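Local coordinates for DNA protection during starvation protein (Halobacterium salinarum, PDB 1TJO) that stores iron in a hollow twelve-subunit shell and probably protects DNA by oxidising ferrous iron with hydrogen peroxide, at residues 62-66 and 165-169. Sequence-based numbering, arbitrary orientation.
Sequences DLHLF and HIEHY. With MG (magnesium ion), chain H.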
ATOM      1  N   ASP A  62       2.472 -25.373  -7.693  1.00 21.04           N
ATOM      2  CA  ASP A  62       1.971 -25.240  -6.340  1.00 20.80           C
ATOM      3  C   ASP A  62       3.070 -25.669  -5.350  1.00 20.43           C
ATOM      4  O   ASP A  62       3.339 -24.990  -4.344  1.00 19.53           O
ATOM      5  CB  ASP A  62       0.740 -26.094  -6.114  1.00 22.78           C
ATOM      6  CG  ASP A  62       0.262 -25.986  -4.704  1.00 28.44           C
ATOM      7  OD1 ASP A  62       0.340 -26.997  -3.962  1.00 32.98           O
ATOM      8  OD2 ASP A  62      -0.144 -24.888  -4.249  1.00 33.79           O
ATOM      9  N   LEU A  63       3.748 -26.785  -5.657  1.00 19.81           N
ATOM     10  CA  LEU A  63       4.824 -27.228  -4.772  1.00 19.69           C
ATOM     11  C   LEU A  63       6.021 -26.317  -4.795  1.00 19.48           C
ATOM     12  O   LEU A  63       6.666 -26.065  -3.786  1.00 19.42           O
ATOM     13  CB  LEU A  63       5.265 -28.635  -5.131  1.00 18.95           C
ATOM     14  CG  LEU A  63       4.310 -29.732  -4.731  1.00 23.17           C
ATOM     15  CD1 LEU A  63       4.573 -31.002  -5.520  1.00 24.52           C
ATOM     16  CD2 LEU A  63       4.447 -29.923  -3.197  1.00 25.61           C
ATOM     17  N   HIS A  64       6.330 -25.774  -5.959  1.00 20.25           N
ATOM     18  CA  HIS A  64       7.437 -24.838  -6.084  1.00 20.84           C
ATOM     19  C   HIS A  64       7.197 -23.633  -5.179  1.00 20.16           C
ATOM     20  O   HIS A  64       8.091 -23.234  -4.441  1.00 19.88           O
ATOM     21  CB  HIS A  64       7.591 -24.412  -7.553  1.00 20.81           C
ATOM     22  CG  HIS A  64       8.639 -23.392  -7.819  1.00 23.97           C
ATOM     23  ND1 HIS A  64       9.981 -23.701  -7.908  1.00 26.29           N
ATOM     24  CD2 HIS A  64       8.538 -22.071  -8.098  1.00 28.53           C
ATOM     25  CE1 HIS A  64      10.667 -22.599  -8.176  1.00 26.57           C
ATOM     26  NE2 HIS A  64       9.817 -21.601  -8.313  1.00 30.89           N
ATOM     27  N   LEU A  65       5.974 -23.111  -5.186  1.00 19.65           N
ATOM     28  CA  LEU A  65       5.611 -21.957  -4.374  1.00 20.56           C
ATOM     29  C   LEU A  65       5.665 -22.367  -2.914  1.00 20.40           C
ATOM     30  O   LEU A  65       6.234 -21.623  -2.093  1.00 19.47           O
ATOM     31  CB  LEU A  65       4.244 -21.454  -4.809  1.00 21.65           C
ATOM     32  CG  LEU A  65       4.320 -20.806  -6.190  1.00 27.32           C
ATOM     33  CD1 LEU A  65       2.883 -20.573  -6.753  1.00 32.54           C
ATOM     34  CD2 LEU A  65       5.163 -19.522  -6.168  1.00 32.13           C
ATOM     35  N   PHE A  66       5.065 -23.509  -2.578  1.00 17.84           N
ATOM     36  CA  PHE A  66       5.011 -23.930  -1.168  1.00 18.74           C
ATOM     37  C   PHE A  66       6.428 -24.080  -0.628  1.00 17.85           C
ATOM     38  O   PHE A  66       6.731 -23.654   0.510  1.00 19.83           O
ATOM     39  CB  PHE A  66       4.202 -25.235  -0.976  1.00 20.19           C
ATOM     40  CG  PHE A  66       4.438 -25.909   0.359  1.00 19.76           C
ATOM     41  CD1 PHE A  66       3.933 -25.371   1.520  1.00 22.00           C
ATOM     42  CD2 PHE A  66       5.260 -26.998   0.454  1.00 20.79           C
ATOM     43  CE1 PHE A  66       4.226 -25.959   2.773  1.00 24.07           C
ATOM     44  CE2 PHE A  66       5.554 -27.558   1.684  1.00 24.26           C
ATOM     45  CZ  PHE A  66       5.039 -27.023   2.826  1.00 20.82           C
ATOM     46  N   HIS A 165       1.664 -29.483   6.159  1.00 19.29           N
ATOM     47  CA  HIS A 165       1.358 -29.347   4.745  1.00 20.04           C
ATOM     48  C   HIS A 165       1.993 -30.492   3.978  1.00 19.23           C
ATOM     49  O   HIS A 165       1.387 -31.087   3.101  1.00 18.51           O
ATOM     50  CB  HIS A 165       1.889 -28.024   4.189  1.00 21.66           C
ATOM     51  CG  HIS A 165       1.003 -26.873   4.454  1.00 28.67           C
ATOM     52  ND1 HIS A 165       0.479 -26.098   3.438  1.00 36.72           N
ATOM     53  CD2 HIS A 165       0.603 -26.306   5.611  1.00 35.14           C
ATOM     54  CE1 HIS A 165      -0.237 -25.122   3.970  1.00 35.86           C
ATOM     55  NE2 HIS A 165      -0.175 -25.221   5.287  1.00 39.54           N
ATOM     56  N   ILE A 166       3.229 -30.810   4.310  1.00 19.15           N
ATOM     57  CA  ILE A 166       3.897 -31.937   3.630  1.00 20.87           C
ATOM     58  C   ILE A 166       3.179 -33.240   3.874  1.00 20.11           C
ATOM     59  O   ILE A 166       2.965 -34.033   2.917  1.00 19.85           O
ATOM     60  CB  ILE A 166       5.414 -32.013   4.004  1.00 21.41           C
ATOM     61  CG1 ILE A 166       6.159 -30.810   3.440  1.00 22.74           C
ATOM     62  CG2 ILE A 166       6.048 -33.363   3.564  1.00 23.64           C
ATOM     63  CD1 ILE A 166       7.545 -30.613   4.001  1.00 27.15           C
ATOM     64  N   GLU A 167       2.767 -33.470   5.120  1.00 20.93           N
ATOM     65  CA  GLU A 167       1.969 -34.633   5.444  1.00 21.03           C
ATOM     66  C   GLU A 167       0.722 -34.723   4.563  1.00 21.04           C
ATOM     67  O   GLU A 167       0.427 -35.777   4.012  1.00 19.61           O
ATOM     68  CB  GLU A 167       1.573 -34.643   6.937  1.00 22.74           C
ATOM     69  CG  GLU A 167       0.878 -35.925   7.368  1.00 27.28           C
ATOM     70  CD  GLU A 167       0.994 -36.235   8.853  1.00 33.95           C
ATOM     71  OE1 GLU A 167       0.355 -35.521   9.636  1.00 37.48           O
ATOM     72  OE2 GLU A 167       1.667 -37.232   9.223  1.00 38.47           O
ATOM     73  N   HIS A 168      -0.000 -33.607   4.409  1.00 19.24           N
ATOM     74  CA  HIS A 168      -1.114 -33.558   3.471  1.00 20.03           C
ATOM     75  C   HIS A 168      -0.828 -33.800   2.020  1.00 19.70           C
ATOM     76  O   HIS A 168      -1.602 -34.501   1.376  1.00 19.24           O
ATOM     77  CB  HIS A 168      -1.933 -32.320   3.654  1.00 19.97           C
ATOM     78  CG  HIS A 168      -2.882 -32.423   4.806  1.00 25.49           C
ATOM     79  ND1 HIS A 168      -4.031 -31.657   4.903  1.00 23.35           N
ATOM     80  CD2 HIS A 168      -2.875 -33.249   5.885  1.00 27.00           C
ATOM     81  CE1 HIS A 168      -4.672 -31.995   6.014  1.00 26.37           C
ATOM     82  NE2 HIS A 168      -3.988 -32.949   6.627  1.00 28.32           N
ATOM     83  N   TYR A 169       0.291 -33.277   1.511  1.00 18.74           N
ATOM     84  CA  TYR A 169       0.631 -33.496   0.105  1.00 19.41           C
ATOM     85  C   TYR A 169       0.838 -34.991  -0.198  1.00 19.18           C
ATOM     86  O   TYR A 169       0.560 -35.419  -1.311  1.00 20.13           O
ATOM     87  CB  TYR A 169       1.914 -32.810  -0.241  1.00 18.92           C
ATOM     88  CG  TYR A 169       1.783 -31.361  -0.668  1.00 20.68           C
ATOM     89  CD1 TYR A 169       0.982 -31.001  -1.748  1.00 21.95           C
ATOM     90  CD2 TYR A 169       2.438 -30.364   0.041  1.00 20.43           C
ATOM     91  CE1 TYR A 169       0.906 -29.675  -2.161  1.00 23.90           C
ATOM     92  CE2 TYR A 169       2.322 -29.045  -0.350  1.00 22.80           C
ATOM     93  CZ  TYR A 169       1.571 -28.714  -1.446  1.00 24.06           C
ATOM     94  OH  TYR A 169       1.514 -27.391  -1.858  1.00 24.59           O
TER
HETATM   95 MG    MG H1402      -4.861 -34.989   7.899  0.50 30.13          MG
HETATM   96  O   HOH W   1      -3.282 -36.338   7.472  1.00 38.16           O
HETATM   97  O   HOH W   2      -3.713 -34.237   9.232  1.00 33.47           O
HETATM   98  O   HOH W   3      -5.708 -36.400   8.962  1.00 55.73           O
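Tyr169 reaches across to helix 60-87 and donates a hydrogen bond from its hydroxyl to Asp62, OH to OD1 at 2.4 Å. This hydrogen bond is very short. OD1 lies at the edge of the ring, in its plane, while the carboxylate is turned 57° from it. Leu63 sets methyl CD2 over the centre of one tyrosine face, a CH-pi contact. Phe66 runs alongside the tyrosine, pointing the other way, and Tyr169 CE2 sits over the rim of the phenylalanine face. With CG anti to the backbone N (chi1 164°), the Phe66 ring reaches the other helix. There Ile166 CG1 meets its edge, 3.7 Å from Phe66 CE2, and His165 CB approaches Phe66 CE1 at 3.4 Å. The His165 ring is nearly parallel to Phe66 but slid aside. Replacing Tyr169 by alanine would probably leave Asp62 OD1 without its donor and Leu63 CD2 without a ring to cover. The other carboxylate oxygen, Asp62 OD2, forms a salt bridge with Arg61 of a neighbouring subunit. His168, assigned to iron translocation, binds magnesium through NE2. The contact joins helices 60-87 and 146-169, whose segments here run nearly antiparallel, in the ferritin-like bundle, where Leu63 and Ile166 also pack on helix 115-142.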